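Local structure of VirX1 (Cyanophage Syn10, 6QGM) at residues P285-I290 against E525-A530; D64-P69 against G173-E178. The protein iodinates a range of substrates, probably as a flavin-dependent enzyme of the tryptophan halogenase family. One frame throughout, in Å; residues are numbered along the deposited sequence.

Interaction 1: residues P285-I290 against E525-A530; sequences PLWNRI and EIYGSA
A chi1 of -171° at Trp287 turns CG away from the backbone N and sends the indole out of the 285-290 turn toward Tyr527, whose own chi1 of -77° sets CG beside its nitrogen and swings the phenol in to meet it. The two side chains run past each other in opposite directions and stack face to face. The pyrrole part of the indole lies against the tyrosine ring, with centroids 3.5 Å apart and planes only 7° from parallel. Tyr527 OH lies 3.4 Å from Trp287 CB and is itself hydrogen-bonded to Ala73 O, which fixes the far end of the phenol. Just past the helix, Gly528 takes positive phi, and the last modelled residues then run along the indole's edge. There Ser529 O lies in the ring plane, 3.3 Å from Trp287 CZ2, and Trp287 NE1 gives a weak hydrogen bond to Ala530 O at 3.4 Å. Arg263 adds a cation-pi contact to the same indole. Trp287 and Asn288 are the central residues of a tight beta turn linking strands 279-285 and 290-296, and the stack sets the end of helix 518-527 against the tip of this beta hairpin of the seven-stranded mixed sheet.

Interaction 2: residues D64-P69 against G173-E178; sequences DEDWMP and GQYLKE
Asp66 and Trp67, on the short helix 64-67, receive the ring of Tyr175, which projects from the long helix 169-181. Ahead of them, Asp64 turns elsewhere, its two carboxylate oxygens hydrogen-bonded to the hydroxyls of Tyr75 and Tyr165. Asp66 meets the hydroxyl end of Tyr175 with its methylene group and backbone, not its charge: CB lies 3.3 Å from Tyr175 OH, while the carboxylate leads away from the other helix. At Trp67 the backbone itself comes over the tyrosine. Trp67 CA sits above one face, 3.8 Å from the Tyr175 ring centroid and 19° off the ring normal, in a CH-pi contact displaced toward the rim. The neighbouring CB follows over the same face and approaches Tyr175 CE2 to 3.4 Å. A chi1 of 72° carries the Trp67 indole away from the tyrosine, among Tyr165 and Phe172, which meet it edge-to-face, and Phe53 and Leu57 of helix 52-59. Met68 then lays its CG over one face of that indole. Tyr175 thus grips helix 64-67 by dispersion and CH-pi attraction to aliphatic and backbone groups, a contact that should depend chiefly on the fit of the flat ring against the helix surface.

The two contacts lie side by side, their centres about 14 Å apart, and helix 518-527 joins them: Tyr527 of interaction 1 packs on Pro69 of interaction 2, and Ile526 CD1 reaches Asp64 CB at 3.8 Å. Both lie far from the chain's centre, about 22 and 21 Å from it to the contact centres, and each pairs a buried tryptophan with a partly exposed tyrosine. In interaction 1 the indole itself is the contact surface, and exposed residues add edge contacts and a weak polar bond; in interaction 2 it is turned into the interior, and two helices meet mainly by packing of a ring on backbone and aliphatic atoms. Segment 64-69 thereby lies between helix 169-181 and the C-terminal helix.

Interaction 1: residues P285-I290 against E525-A530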
ATOM      1  N   PRO B 285       0.504 -31.721 -25.845  1.00 60.06           N
ATOM      2  CA  PRO B 285      -0.079 -32.385 -27.005  1.00 61.15           C
ATOM      3  C   PRO B 285      -0.212 -31.415 -28.183  1.00 62.11           C
ATOM      4  O   PRO B 285      -0.784 -30.356 -28.013  1.00 63.04           O
ATOM      5  CB  PRO B 285      -1.479 -32.836 -26.557  1.00 61.86           C
ATOM      6  CG  PRO B 285      -1.471 -32.660 -25.042  1.00 61.77           C
ATOM      7  CD  PRO B 285      -0.470 -31.553 -24.755  1.00 61.17           C
ATOM      8  N   LEU B 286       0.350 -31.792 -29.330  1.00 61.83           N
ATOM      9  CA  LEU B 286       0.129 -31.106 -30.627  1.00 61.01           C
ATOM     10  C   LEU B 286      -0.627 -32.046 -31.558  1.00 60.97           C
ATOM     11  O   LEU B 286      -0.958 -33.168 -31.147  1.00 60.81           O
ATOM     12  CB  LEU B 286       1.482 -30.700 -31.215  1.00 61.47           C
ATOM     13  CG  LEU B 286       2.279 -29.696 -30.390  1.00 58.86           C
ATOM     14  CD1 LEU B 286       3.581 -29.370 -31.086  1.00 59.03           C
ATOM     15  CD2 LEU B 286       1.477 -28.437 -30.135  1.00 58.40           C
ATOM     16  N   TRP B 287      -0.937 -31.580 -32.760  1.00 61.48           N
ATOM     17  CA  TRP B 287      -1.801 -32.318 -33.715  1.00 62.87           C
ATOM     18  C   TRP B 287      -1.111 -33.638 -34.075  1.00 64.39           C
ATOM     19  O   TRP B 287      -1.807 -34.650 -34.077  1.00 63.36           O
ATOM     20  CB  TRP B 287      -2.103 -31.437 -34.933  1.00 63.68           C
ATOM     21  CG  TRP B 287      -3.130 -31.971 -35.873  1.00 63.53           C
ATOM     22  CD1 TRP B 287      -2.980 -32.195 -37.205  1.00 64.21           C
ATOM     23  CD2 TRP B 287      -4.482 -32.349 -35.559  1.00 63.40           C
ATOM     24  NE1 TRP B 287      -4.139 -32.685 -37.745  1.00 64.76           N
ATOM     25  CE2 TRP B 287      -5.084 -32.787 -36.758  1.00 63.93           C
ATOM     26  CE3 TRP B 287      -5.245 -32.365 -34.387  1.00 62.98           C
ATOM     27  CZ2 TRP B 287      -6.402 -33.239 -36.812  1.00 64.91           C
ATOM     28  CZ3 TRP B 287      -6.546 -32.816 -34.446  1.00 63.13           C
ATOM     29  CH2 TRP B 287      -7.122 -33.228 -35.647  1.00 63.18           C
ATOM     30  N   ASN B 288       0.216 -33.625 -34.268  1.00 65.56           N
ATOM     31  CA  ASN B 288       0.999 -34.731 -34.886  1.00 66.34           C
ATOM     32  C   ASN B 288       1.904 -35.447 -33.876  1.00 66.69           C
ATOM     33  O   ASN B 288       2.479 -36.492 -34.253  1.00 67.40           O
ATOM     34  CB  ASN B 288       1.835 -34.236 -36.071  1.00 67.27           C
ATOM     35  CG  ASN B 288       2.781 -33.099 -35.754  1.00 67.59           C
ATOM     36  OD1 ASN B 288       2.715 -32.483 -34.694  1.00 68.44           O
ATOM     37  ND2 ASN B 288       3.656 -32.791 -36.693  1.00 70.67           N
ATOM     38  N   ARG B 289       2.033 -34.945 -32.645  1.00 66.13           N
ATOM     39  CA  ARG B 289       3.026 -35.481 -31.663  1.00 66.82           C
ATOM     40  C   ARG B 289       2.776 -34.907 -30.265  1.00 65.17           C
ATOM     41  O   ARG B 289       1.974 -33.942 -30.165  1.00 63.78           O
ATOM     42  CB  ARG B 289       4.436 -35.093 -32.099  1.00 69.54           C
ATOM     43  CG  ARG B 289       4.735 -33.604 -31.966  1.00 70.64           C
ATOM     44  CD  ARG B 289       5.664 -33.130 -33.056  1.00 75.04           C
ATOM     45  NE  ARG B 289       6.258 -31.828 -32.779  1.00 75.46           N
ATOM     46  CZ  ARG B 289       5.889 -30.675 -33.328  1.00 77.90           C
ATOM     47  NH1 ARG B 289       4.871 -30.610 -34.187  1.00 78.47           N
ATOM     48  NH2 ARG B 289       6.548 -29.576 -33.002  1.00 77.67           N
ATOM     49  N   ILE B 290       3.454 -35.468 -29.251  1.00 61.92           N
ATOM     50  CA  ILE B 290       3.569 -34.885 -27.883  1.00 59.33           C
ATOM     51  C   ILE B 290       4.958 -34.253 -27.753  1.00 59.11           C
ATOM     52  O   ILE B 290       5.940 -34.964 -28.029  1.00 62.63           O
ATOM     53  CB  ILE B 290       3.348 -35.961 -26.805  1.00 57.62           C
ATOM     54  CG1 ILE B 290       2.016 -36.692 -26.977  1.00 56.56           C
ATOM     55  CG2 ILE B 290       3.490 -35.375 -25.403  1.00 56.51           C
ATOM     56  CD1 ILE B 290       1.934 -37.979 -26.185  1.00 57.08           C
ATOM     57  N   GLU B 525     -14.165 -28.889 -36.339  1.00 64.14           N
ATOM     58  CA  GLU B 525     -14.283 -27.402 -36.282  1.00 65.41           C
ATOM     59  C   GLU B 525     -13.072 -26.700 -36.916  1.00 64.21           C
ATOM     60  O   GLU B 525     -13.267 -25.605 -37.456  1.00 63.54           O
ATOM     61  CB  GLU B 525     -14.415 -26.917 -34.836  1.00 68.32           C
ATOM     62  CG  GLU B 525     -15.481 -27.612 -34.030  1.00 69.64           C
ATOM     63  CD  GLU B 525     -16.900 -27.465 -34.538  1.00 72.62           C
ATOM     64  OE1 GLU B 525     -17.299 -26.341 -34.839  1.00 75.61           O
ATOM     65  OE2 GLU B 525     -17.592 -28.494 -34.653  1.00 77.23           O
ATOM     66  N   ILE B 526     -11.859 -27.249 -36.788  1.00 63.80           N
ATOM     67  CA  ILE B 526     -10.600 -26.501 -37.100  1.00 63.82           C
ATOM     68  C   ILE B 526      -9.886 -27.137 -38.286  1.00 63.87           C
ATOM     69  O   ILE B 526      -9.651 -26.413 -39.269  1.00 63.58           O
ATOM     70  CB  ILE B 526      -9.670 -26.417 -35.866  1.00 63.56           C
ATOM     71  CG1 ILE B 526     -10.221 -25.508 -34.760  1.00 63.41           C
ATOM     72  CG2 ILE B 526      -8.256 -26.039 -36.272  1.00 64.55           C
ATOM     73  CD1 ILE B 526     -10.751 -24.160 -35.187  1.00 65.07           C
ATOM     74  N   TYR B 527      -9.541 -28.424 -38.186  1.00 63.92           N
ATOM     75  CA  TYR B 527      -8.700 -29.140 -39.178  1.00 64.67           C
ATOM     76  C   TYR B 527      -9.583 -29.544 -40.368  1.00 66.03           C
ATOM     77  O   TYR B 527      -9.251 -29.130 -41.497  1.00 68.26           O
ATOM     78  CB  TYR B 527      -7.919 -30.271 -38.480  1.00 64.14           C
ATOM     79  CG  TYR B 527      -6.732 -29.782 -37.680  1.00 63.51           C
ATOM     80  CD1 TYR B 527      -5.477 -29.673 -38.256  1.00 63.01           C
ATOM     81  CD2 TYR B 527      -6.857 -29.433 -36.343  1.00 62.58           C
ATOM     82  CE1 TYR B 527      -4.388 -29.209 -37.539  1.00 63.14           C
ATOM     83  CE2 TYR B 527      -5.776 -28.974 -35.611  1.00 61.91           C
ATOM     84  CZ  TYR B 527      -4.536 -28.858 -36.211  1.00 62.95           C
ATOM     85  OH  TYR B 527      -3.467 -28.397 -35.504  1.00 63.77           O
ATOM     86  N   GLY B 528     -10.716 -30.212 -40.126  1.00 65.80           N
ATOM     87  CA  GLY B 528     -11.566 -30.783 -41.190  1.00 67.04           C
ATOM     88  C   GLY B 528     -11.052 -32.140 -41.642  1.00 66.56           C
ATOM     89  O   GLY B 528     -11.442 -32.563 -42.736  1.00 67.35           O
ATOM     90  N   SER B 529     -10.159 -32.762 -40.853  1.00 66.35           N
ATOM     91  CA  SER B 529      -9.322 -33.920 -41.275  1.00 68.17           C
ATOM     92  C   SER B 529      -8.443 -34.455 -40.131  1.00 67.81           C
ATOM     93  O   SER B 529      -8.715 -34.106 -38.964  1.00 64.99           O
ATOM     94  CB  SER B 529      -8.456 -33.503 -42.448  1.00 68.65           C
ATOM     95  OG  SER B 529      -7.440 -34.467 -42.686  1.00 68.67           O
ATOM     96  N   ALA B 530      -7.422 -35.258 -40.500  1.00 68.81           N
ATOM     97  CA  ALA B 530      -6.080 -35.372 -39.861  1.00 66.16           C
ATOM     98  C   ALA B 530      -4.981 -35.099 -40.907  1.00 65.72           C
ATOM     99  O   ALA B 530      -3.934 -34.441 -40.671  1.00 63.96           O
ATOM    100  CB  ALA B 530      -5.923 -36.729 -39.251  1.00 65.73           C
TER

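Interaction 2: residues D64-P69 against G173-E178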
ATOM      1  N   ASP B  64      -8.984 -18.951 -35.214  1.00 65.12           N
ATOM      2  CA  ASP B  64      -8.511 -20.321 -34.868  1.00 67.42           C
ATOM      3  C   ASP B  64      -8.442 -21.210 -36.125  1.00 69.95           C
ATOM      4  O   ASP B  64      -7.441 -21.925 -36.307  1.00 70.39           O
ATOM      5  CB  ASP B  64      -9.411 -20.934 -33.798  1.00 67.14           C
ATOM      6  CG  ASP B  64      -9.242 -20.344 -32.403  1.00 69.37           C
ATOM      7  OD1 ASP B  64      -8.379 -19.449 -32.213  1.00 68.13           O
ATOM      8  OD2 ASP B  64      -9.986 -20.795 -31.500  1.00 72.84           O
ATOM      9  N   GLU B  65      -9.473 -21.154 -36.967  1.00 73.25           N
ATOM     10  CA  GLU B  65      -9.642 -21.980 -38.192  1.00 75.77           C
ATOM     11  C   GLU B  65      -8.403 -21.841 -39.076  1.00 71.13           C
ATOM     12  O   GLU B  65      -8.014 -22.837 -39.694  1.00 71.26           O
ATOM     13  CB  GLU B  65     -10.869 -21.534 -38.998  1.00 84.25           C
ATOM     14  CG  GLU B  65     -12.206 -21.641 -38.271  1.00 90.02           C
ATOM     15  CD  GLU B  65     -13.354 -20.794 -38.829  1.00 98.83           C
ATOM     16  OE1 GLU B  65     -13.138 -19.945 -39.747  1.00101.82           O
ATOM     17  OE2 GLU B  65     -14.487 -20.995 -38.355  1.00104.14           O
ATOM     18  N   ASP B  66      -7.819 -20.643 -39.137  1.00 66.99           N
ATOM     19  CA  ASP B  66      -6.797 -20.257 -40.146  1.00 67.34           C
ATOM     20  C   ASP B  66      -5.385 -20.651 -39.700  1.00 64.79           C
ATOM     21  O   ASP B  66      -4.659 -21.270 -40.514  1.00 66.55           O
ATOM     22  CB  ASP B  66      -6.847 -18.754 -40.420  1.00 68.37           C
ATOM     23  CG  ASP B  66      -8.161 -18.282 -41.030  1.00 70.56           C
ATOM     24  OD1 ASP B  66      -8.942 -19.118 -41.514  1.00 69.59           O
ATOM     25  OD2 ASP B  66      -8.399 -17.072 -41.013  1.00 73.68           O
ATOM     26  N   TRP B  67      -4.996 -20.287 -38.477  1.00 66.66           N
ATOM     27  CA  TRP B  67      -3.592 -20.376 -37.995  1.00 65.47           C
ATOM     28  C   TRP B  67      -3.327 -21.714 -37.287  1.00 62.86           C
ATOM     29  O   TRP B  67      -2.186 -22.196 -37.369  1.00 63.37           O
ATOM     30  CB  TRP B  67      -3.232 -19.163 -37.124  1.00 65.45           C
ATOM     31  CG  TRP B  67      -3.864 -19.143 -35.763  1.00 64.04           C
ATOM     32  CD1 TRP B  67      -5.001 -18.484 -35.386  1.00 63.64           C
ATOM     33  CD2 TRP B  67      -3.365 -19.788 -34.579  1.00 62.05           C
ATOM     34  NE1 TRP B  67      -5.247 -18.691 -34.056  1.00 62.99           N
ATOM     35  CE2 TRP B  67      -4.271 -19.501 -33.540  1.00 61.67           C
ATOM     36  CE3 TRP B  67      -2.268 -20.611 -34.304  1.00 61.25           C
ATOM     37  CZ2 TRP B  67      -4.077 -19.967 -32.240  1.00 59.88           C
ATOM     38  CZ3 TRP B  67      -2.095 -21.093 -33.027  1.00 59.91           C
ATOM     39  CH2 TRP B  67      -2.986 -20.776 -32.011  1.00 58.61           C
ATOM     40  N   MET B  68      -4.323 -22.321 -36.637  1.00 60.42           N
ATOM     41  CA  MET B  68      -4.089 -23.521 -35.787  1.00 57.57           C
ATOM     42  C   MET B  68      -3.536 -24.667 -36.636  1.00 56.11           C
ATOM     43  O   MET B  68      -2.519 -25.254 -36.292  1.00 55.70           O
ATOM     44  CB  MET B  68      -5.350 -23.947 -35.037  1.00 57.95           C
ATOM     45  CG  MET B  68      -5.680 -23.032 -33.892  1.00 58.18           C
ATOM     46  SD  MET B  68      -7.038 -23.526 -32.816  1.00 59.82           S
ATOM     47  CE  MET B  68      -6.321 -24.980 -32.046  1.00 58.74           C
ATOM     48  N   PRO B  69      -4.144 -25.024 -37.785  1.00 57.45           N
ATOM     49  CA  PRO B  69      -3.637 -26.131 -38.590  1.00 57.75           C
ATOM     50  C   PRO B  69      -2.238 -25.884 -39.160  1.00 57.48           C
ATOM     51  O   PRO B  69      -1.515 -26.823 -39.333  1.00 58.33           O
ATOM     52  CB  PRO B  69      -4.666 -26.272 -39.718  1.00 59.12           C
ATOM     53  CG  PRO B  69      -5.894 -25.587 -39.170  1.00 59.53           C
ATOM     54  CD  PRO B  69      -5.347 -24.423 -38.379  1.00 58.83           C
ATOM     55  N   GLY B 173       5.512 -18.816 -35.958  1.00 60.50           N
ATOM     56  CA  GLY B 173       6.325 -17.728 -36.521  1.00 61.16           C
ATOM     57  C   GLY B 173       6.257 -17.729 -38.038  1.00 61.13           C
ATOM     58  O   GLY B 173       6.042 -16.656 -38.620  1.00 60.19           O
ATOM     59  N   GLN B 174       6.442 -18.895 -38.654  1.00 61.66           N
ATOM     60  CA  GLN B 174       6.407 -19.076 -40.126  1.00 62.82           C
ATOM     61  C   GLN B 174       5.049 -18.614 -40.659  1.00 61.14           C
ATOM     62  O   GLN B 174       5.020 -18.065 -41.767  1.00 61.50           O
ATOM     63  CB  GLN B 174       6.719 -20.529 -40.506  1.00 64.29           C
ATOM     64  CG  GLN B 174       8.182 -20.890 -40.317  1.00 64.56           C
ATOM     65  CD  GLN B 174       9.080 -19.944 -41.076  1.00 66.29           C
ATOM     66  OE1 GLN B 174       9.637 -19.007 -40.513  1.00 69.37           O
ATOM     67  NE2 GLN B 174       9.199 -20.156 -42.373  1.00 65.74           N
ATOM     68  N   TYR B 175       3.970 -18.806 -39.901  1.00 60.22           N
ATOM     69  CA  TYR B 175       2.611 -18.391 -40.320  1.00 60.38           C
ATOM     70  C   TYR B 175       2.549 -16.859 -40.329  1.00 61.26           C
ATOM     71  O   TYR B 175       2.189 -16.272 -41.383  1.00 65.84           O
ATOM     72  CB  TYR B 175       1.549 -19.019 -39.425  1.00 58.50           C
ATOM     73  CG  TYR B 175       0.137 -18.750 -39.881  1.00 58.88           C
ATOM     74  CD1 TYR B 175      -0.464 -19.511 -40.865  1.00 59.64           C
ATOM     75  CD2 TYR B 175      -0.594 -17.708 -39.329  1.00 58.69           C
ATOM     76  CE1 TYR B 175      -1.753 -19.244 -41.293  1.00 61.08           C
ATOM     77  CE2 TYR B 175      -1.888 -17.437 -39.732  1.00 59.75           C
ATOM     78  CZ  TYR B 175      -2.471 -18.214 -40.709  1.00 61.36           C
ATOM     79  OH  TYR B 175      -3.750 -17.950 -41.101  1.00 64.49           O
ATOM     80  N   LEU B 176       2.907 -16.237 -39.200  1.00 58.65           N
ATOM     81  CA  LEU B 176       2.894 -14.763 -39.031  1.00 58.32           C
ATOM     82  C   LEU B 176       3.745 -14.126 -40.134  1.00 59.00           C
ATOM     83  O   LEU B 176       3.350 -13.085 -40.657  1.00 59.61           O
ATOM     84  CB  LEU B 176       3.425 -14.432 -37.634  1.00 58.30           C
ATOM     85  CG  LEU B 176       2.521 -14.847 -36.471  1.00 57.03           C
ATOM     86  CD1 LEU B 176       3.057 -14.321 -35.156  1.00 55.95           C
ATOM     87  CD2 LEU B 176       1.102 -14.344 -36.694  1.00 57.60           C
ATOM     88  N   LYS B 177       4.863 -14.757 -40.480  1.00 60.39           N
ATOM     89  CA  LYS B 177       5.807 -14.330 -41.546  1.00 63.37           C
ATOM     90  C   LYS B 177       5.072 -14.233 -42.893  1.00 63.51           C
ATOM     91  O   LYS B 177       5.056 -13.132 -43.480  1.00 62.26           O
ATOM     92  CB  LYS B 177       6.973 -15.320 -41.630  1.00 65.84           C
ATOM     93  CG  LYS B 177       8.036 -14.988 -42.671  1.00 67.65           C
ATOM     94  CD  LYS B 177       9.165 -15.991 -42.687  1.00 69.60           C
ATOM     95  CE  LYS B 177       9.076 -16.961 -43.840  1.00 70.39           C
ATOM     96  NZ  LYS B 177      10.419 -17.461 -44.183  1.00 70.88           N
ATOM     97  N   GLU B 178       4.486 -15.342 -43.348  1.00 63.15           N
ATOM     98  CA  GLU B 178       3.921 -15.482 -44.712  1.00 67.16           C
ATOM     99  C   GLU B 178       2.613 -14.690 -44.840  1.00 66.70           C
ATOM    100  O   GLU B 178       2.402 -14.091 -45.916  1.00 62.66           O
ATOM    101  CB  GLU B 178       3.743 -16.937 -45.135  1.00 71.97           C
ATOM    102  CG  GLU B 178       3.325 -17.974 -44.106  1.00 75.57           C
ATOM    103  CD  GLU B 178       3.598 -19.399 -44.574  1.00 80.16           C
ATOM    104  OE1 GLU B 178       3.069 -19.762 -45.657  1.00 84.87           O
ATOM    105  OE2 GLU B 178       4.352 -20.146 -43.849  1.00 80.45           O
TER